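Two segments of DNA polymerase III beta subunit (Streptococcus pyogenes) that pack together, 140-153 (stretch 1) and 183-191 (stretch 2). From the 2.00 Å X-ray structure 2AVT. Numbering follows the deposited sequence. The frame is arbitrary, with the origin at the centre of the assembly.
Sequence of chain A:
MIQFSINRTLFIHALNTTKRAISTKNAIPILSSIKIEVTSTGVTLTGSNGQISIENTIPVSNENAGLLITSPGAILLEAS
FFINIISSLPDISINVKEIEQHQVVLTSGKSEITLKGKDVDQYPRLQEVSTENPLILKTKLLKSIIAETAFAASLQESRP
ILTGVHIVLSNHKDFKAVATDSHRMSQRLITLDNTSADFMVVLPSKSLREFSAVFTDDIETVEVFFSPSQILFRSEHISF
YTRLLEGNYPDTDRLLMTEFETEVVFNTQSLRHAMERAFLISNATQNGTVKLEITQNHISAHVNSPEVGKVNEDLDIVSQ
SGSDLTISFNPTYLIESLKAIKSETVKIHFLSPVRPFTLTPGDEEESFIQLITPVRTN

Stretch 1, residues 140-153: KLLKSIIAETAFAA
Stretch 2 (183-191) HRMSQRLIT

The most unusual feature of this contact is its polar character: every hydrogen bond between the two stretches is donated by a strand side chain, and two of the three acceptors are backbone carbonyls near the end of a helix. The shortest is from Ser-186 OG to Glu-148 O, at 2.6 Å.

Stretch 1 opens in a helix that begins earlier in the chain. A 3-10 segment, Ala-150 to Ala-152, follows, and Ala-153 is in loop, with phi/psi of -64/160. Phi and psi of Thr-149 are -121/-29. Stretch 2 is a strand from Arg-184 to Thr-191, preceded by His-183 in loop. Its phi values lie between -148 and -110, and its psi values between 122 and 160.

Helix and strand run nearly antiparallel, at 161°, and their axes approach to 8.3 Å. The register follows from the CA pairs. Ile-145 CA lies 6.8 Å from Arg-188 CA, Thr-149 CA 5.4 Å from Ser-186 CA, and Ala-152 CA 5.8 Å from Met-185 CA. The contact buries 544 Å², both sides summed.

The strand alternates. The CA-to-CB bonds of Arg-184, Ser-186, Arg-188 and Ile-190 point toward the helical stretch, while those of Met-185 and Gln-187 point away. On the helix, Ser-144 and Glu-148 point toward the strand, one turn apart.

Arg-188 has the largest covered area, 96 Å². Its chi angles are -178° (t), 67° (p), -174° (t) and -72°. Its NH1 lies 2.9 Å from Glu-148 OE1, forming a salt bridge. The hydrogen bond in this pair is weak, with an angle of 125° at the hydrogen. Glu-148 has chi1 -60° (m), chi2 -177° (t) and chi3 -37°. The guanidinium also meets aliphatic groups: Arg-188 NH1 is 3.8 Å from Ile-145 CG1, and Arg-188 NH2 is 4.0 Å from Leu-141 CD1.

Ile-190, with chi1 -70° (m) and chi2 179° (t), makes the apolar part of the contact. Its CD1 is 3.5 Å from Leu-141 CD1 and 3.9 Å from Ile-145 CD1. Leu-141 points sideways, but its end comes nearer through chi1 169° (t) and chi2 59° (p). Ile-145 has chi1 -68° (m) and chi2 170° (t).

At the other end, Arg-184 NH2 donates a weak hydrogen bond to Phe-151 O, at 3.0 Å with an angle of 129°. Its chi angles are 63° (p), -154° (t), -150° (t) and -47°. Ala-152 CA lies over one face of the guanidinium. Arg-184 NH2 is also at the edge of the Phe-151 ring, 3.9 Å from Phe-151 CD1. That ring has chi1 71° (p) and chi2 88°.

Ser-186 has chi1 -172° (t). Its CB packs 3.9 Å from Ala-152 CB. Thr-149, chi1 63° (p), turns its hydroxyl back along the helix: OG1 donates to Ile-145 O at 3.0 Å. Its methyl CG2 lies 4.0 Å from Ser-186 O.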

# COMPACT_ATOMS: atom_id res chain seq x y z
N LYS A 140 7.75 26.58 3.85
CA LYS A 140 7.76 25.79 5.06
C LYS A 140 6.75 26.30 6.09
O LYS A 140 6.23 25.52 6.89
CB LYS A 140 9.16 25.73 5.66
CG LYS A 140 10.12 24.83 4.87
CD LYS A 140 11.29 24.36 5.73
CE LYS A 140 12.11 23.29 5.02
NZ LYS A 140 12.73 23.81 3.77
N LEU A 141 6.48 27.60 6.07
CA LEU A 141 5.51 28.16 7.02
C LEU A 141 4.10 27.73 6.61
O LEU A 141 3.30 27.31 7.44
CB LEU A 141 5.57 29.69 7.03
CG LEU A 141 4.41 30.36 7.79
CD1 LEU A 141 4.38 29.89 9.24
CD2 LEU A 141 4.57 31.87 7.73
N LEU A 142 3.81 27.83 5.32
CA LEU A 142 2.51 27.46 4.80
C LEU A 142 2.25 25.97 5.06
O LEU A 142 1.16 25.59 5.50
CB LEU A 142 2.45 27.77 3.30
CG LEU A 142 1.10 28.07 2.67
CD1 LEU A 142 0.28 28.98 3.58
CD2 LEU A 142 1.33 28.72 1.32
N LYS A 143 3.25 25.14 4.82
CA LYS A 143 3.11 23.71 5.03
C LYS A 143 2.88 23.38 6.50
O LYS A 143 2.21 22.40 6.82
CB LYS A 143 4.36 22.96 4.55
CG LYS A 143 4.50 22.85 3.05
CD LYS A 143 5.53 21.78 2.71
CE LYS A 143 5.75 21.65 1.21
NZ LYS A 143 6.59 20.46 0.87
N SER A 144 3.46 24.19 7.38
CA SER A 144 3.32 23.98 8.82
C SER A 144 1.89 24.27 9.25
O SER A 144 1.32 23.54 10.06
CB SER A 144 4.27 24.90 9.59
OG SER A 144 4.06 24.75 10.98
N ILE A 145 1.32 25.34 8.71
CA ILE A 145 -0.05 25.75 9.01
C ILE A 145 -1.03 24.66 8.55
O ILE A 145 -1.99 24.32 9.25
CB ILE A 145 -0.40 27.07 8.28
CG1 ILE A 145 0.42 28.23 8.87
CG2 ILE A 145 -1.89 27.34 8.36
CD1 ILE A 145 0.34 29.53 8.06
N ILE A 146 -0.78 24.12 7.36
CA ILE A 146 -1.61 23.08 6.78
C ILE A 146 -1.63 21.80 7.62
O ILE A 146 -2.70 21.29 7.96
CB ILE A 146 -1.15 22.73 5.36
CG1 ILE A 146 -1.35 23.95 4.46
CG2 ILE A 146 -1.90 21.50 4.84
CD1 ILE A 146 -0.78 23.83 3.08
N ALA A 147 -0.45 21.28 7.95
CA ALA A 147 -0.36 20.06 8.74
C ALA A 147 -0.97 20.23 10.12
O ALA A 147 -1.30 19.25 10.79
CB ALA A 147 1.10 19.64 8.87
N GLU A 148 -1.14 21.48 10.56
CA GLU A 148 -1.71 21.76 11.88
C GLU A 148 -3.22 21.99 11.89
O GLU A 148 -3.85 21.83 12.92
CB GLU A 148 -1.03 22.99 12.52
CG GLU A 148 0.47 22.84 12.74
CD GLU A 148 1.11 24.05 13.43
OE1 GLU A 148 0.71 25.20 13.15
OE2 GLU A 148 2.04 23.83 14.23
N THR A 149 -3.80 22.35 10.74
CA THR A 149 -5.23 22.63 10.71
C THR A 149 -6.10 21.79 9.76
O THR A 149 -7.28 21.57 10.03
CB THR A 149 -5.48 24.10 10.36
OG1 THR A 149 -4.96 24.36 9.06
CG2 THR A 149 -4.77 25.02 11.36
N ALA A 150 -5.52 21.31 8.66
CA ALA A 150 -6.27 20.53 7.68
C ALA A 150 -7.11 19.38 8.24
O ALA A 150 -8.30 19.27 7.95
CB ALA A 150 -5.33 20.01 6.60
N PHE A 151 -6.48 18.54 9.05
CA PHE A 151 -7.15 17.38 9.64
C PHE A 151 -8.38 17.67 10.50
O PHE A 151 -9.25 16.80 10.66
CB PHE A 151 -6.14 16.59 10.49
CG PHE A 151 -5.74 17.29 11.76
CD1 PHE A 151 -6.47 17.11 12.93
CD2 PHE A 151 -4.64 18.14 11.78
CE1 PHE A 151 -6.13 17.78 14.09
CE2 PHE A 151 -4.29 18.81 12.95
CZ PHE A 151 -5.03 18.62 14.10
N ALA A 152 -8.48 18.88 11.05
CA ALA A 152 -9.61 19.23 11.91
C ALA A 152 -10.90 19.57 11.16
O ALA A 152 -11.98 19.56 11.76
CB ALA A 152 -9.21 20.38 12.82
N ALA A 153 -10.79 19.88 9.87
CA ALA A 153 -11.97 20.22 9.09
C ALA A 153 -12.93 19.03 9.00
O ALA A 153 -12.54 17.88 9.21
CB ALA A 153 -11.57 20.66 7.69
N HIS A 183 -16.58 19.44 16.77
CA HIS A 183 -16.32 18.37 17.73
C HIS A 183 -14.95 18.73 18.32
O HIS A 183 -14.72 18.63 19.52
CB HIS A 183 -16.25 17.02 17.02
CG HIS A 183 -17.58 16.50 16.57
ND1 HIS A 183 -18.58 16.18 17.46
CD2 HIS A 183 -18.07 16.25 15.34
CE1 HIS A 183 -19.64 15.76 16.79
NE2 HIS A 183 -19.36 15.79 15.50
N ARG A 184 -14.07 19.16 17.42
CA ARG A 184 -12.70 19.56 17.74
C ARG A 184 -12.33 20.70 16.79
O ARG A 184 -12.92 20.86 15.73
CB ARG A 184 -11.76 18.36 17.60
CG ARG A 184 -11.64 17.78 16.21
CD ARG A 184 -11.26 16.33 16.39
NE ARG A 184 -10.45 15.75 15.32
CZ ARG A 184 -10.72 15.88 14.03
NH1 ARG A 184 -11.77 16.57 13.63
NH2 ARG A 184 -9.94 15.28 13.14
N MET A 185 -11.32 21.47 17.17
CA MET A 185 -10.90 22.63 16.41
C MET A 185 -9.41 22.87 16.54
O MET A 185 -8.81 22.51 17.56
CB MET A 185 -11.67 23.84 16.94
CG MET A 185 -11.21 25.18 16.40
SD MET A 185 -12.13 26.51 17.22
CE MET A 185 -11.21 26.64 18.71
N SER A 186 -8.82 23.48 15.52
CA SER A 186 -7.40 23.78 15.49
C SER A 186 -7.22 25.19 14.93
O SER A 186 -7.80 25.52 13.88
CB SER A 186 -6.66 22.78 14.61
OG SER A 186 -5.27 22.96 14.74
N GLN A 187 -6.42 26.00 15.62
CA GLN A 187 -6.18 27.38 15.21
C GLN A 187 -4.71 27.83 15.26
O GLN A 187 -3.98 27.54 16.22
CB GLN A 187 -6.99 28.33 16.08
CG GLN A 187 -6.75 29.80 15.81
CD GLN A 187 -7.23 30.69 16.95
OE1 GLN A 187 -6.62 30.74 18.02
NE2 GLN A 187 -8.34 31.37 16.72
N ARG A 188 -4.30 28.57 14.24
CA ARG A 188 -2.94 29.08 14.15
C ARG A 188 -3.00 30.58 13.89
O ARG A 188 -3.61 31.03 12.93
CB ARG A 188 -2.18 28.39 13.01
CG ARG A 188 -0.72 28.81 12.85
CD ARG A 188 0.15 28.36 14.04
NE ARG A 188 1.52 28.88 13.96
CZ ARG A 188 2.43 28.46 13.09
NH1 ARG A 188 2.14 27.50 12.22
NH2 ARG A 188 3.64 29.01 13.09
N LEU A 189 -2.36 31.35 14.77
CA LEU A 189 -2.33 32.80 14.62
C LEU A 189 -0.90 33.23 14.32
O LEU A 189 0.05 32.73 14.91
CB LEU A 189 -2.79 33.50 15.90
CG LEU A 189 -4.16 33.16 16.46
CD1 LEU A 189 -4.44 34.09 17.64
CD2 LEU A 189 -5.24 33.33 15.40
N ILE A 190 -0.76 34.16 13.39
CA ILE A 190 0.55 34.66 13.02
C ILE A 190 0.40 36.14 12.74
O ILE A 190 -0.66 36.59 12.29
CB ILE A 190 1.06 33.95 11.74
CG1 ILE A 190 1.40 32.49 12.06
CG2 ILE A 190 2.27 34.67 11.19
CD1 ILE A 190 1.91 31.70 10.87
N THR A 191 1.44 36.91 13.04
CA THR A 191 1.42 38.35 12.77
C THR A 191 2.43 38.53 11.65
O THR A 191 3.59 38.16 11.79
CB THR A 191 1.89 39.21 13.97
OG1 THR A 191 1.19 38.81 15.16
CG2 THR A 191 1.59 40.68 13.71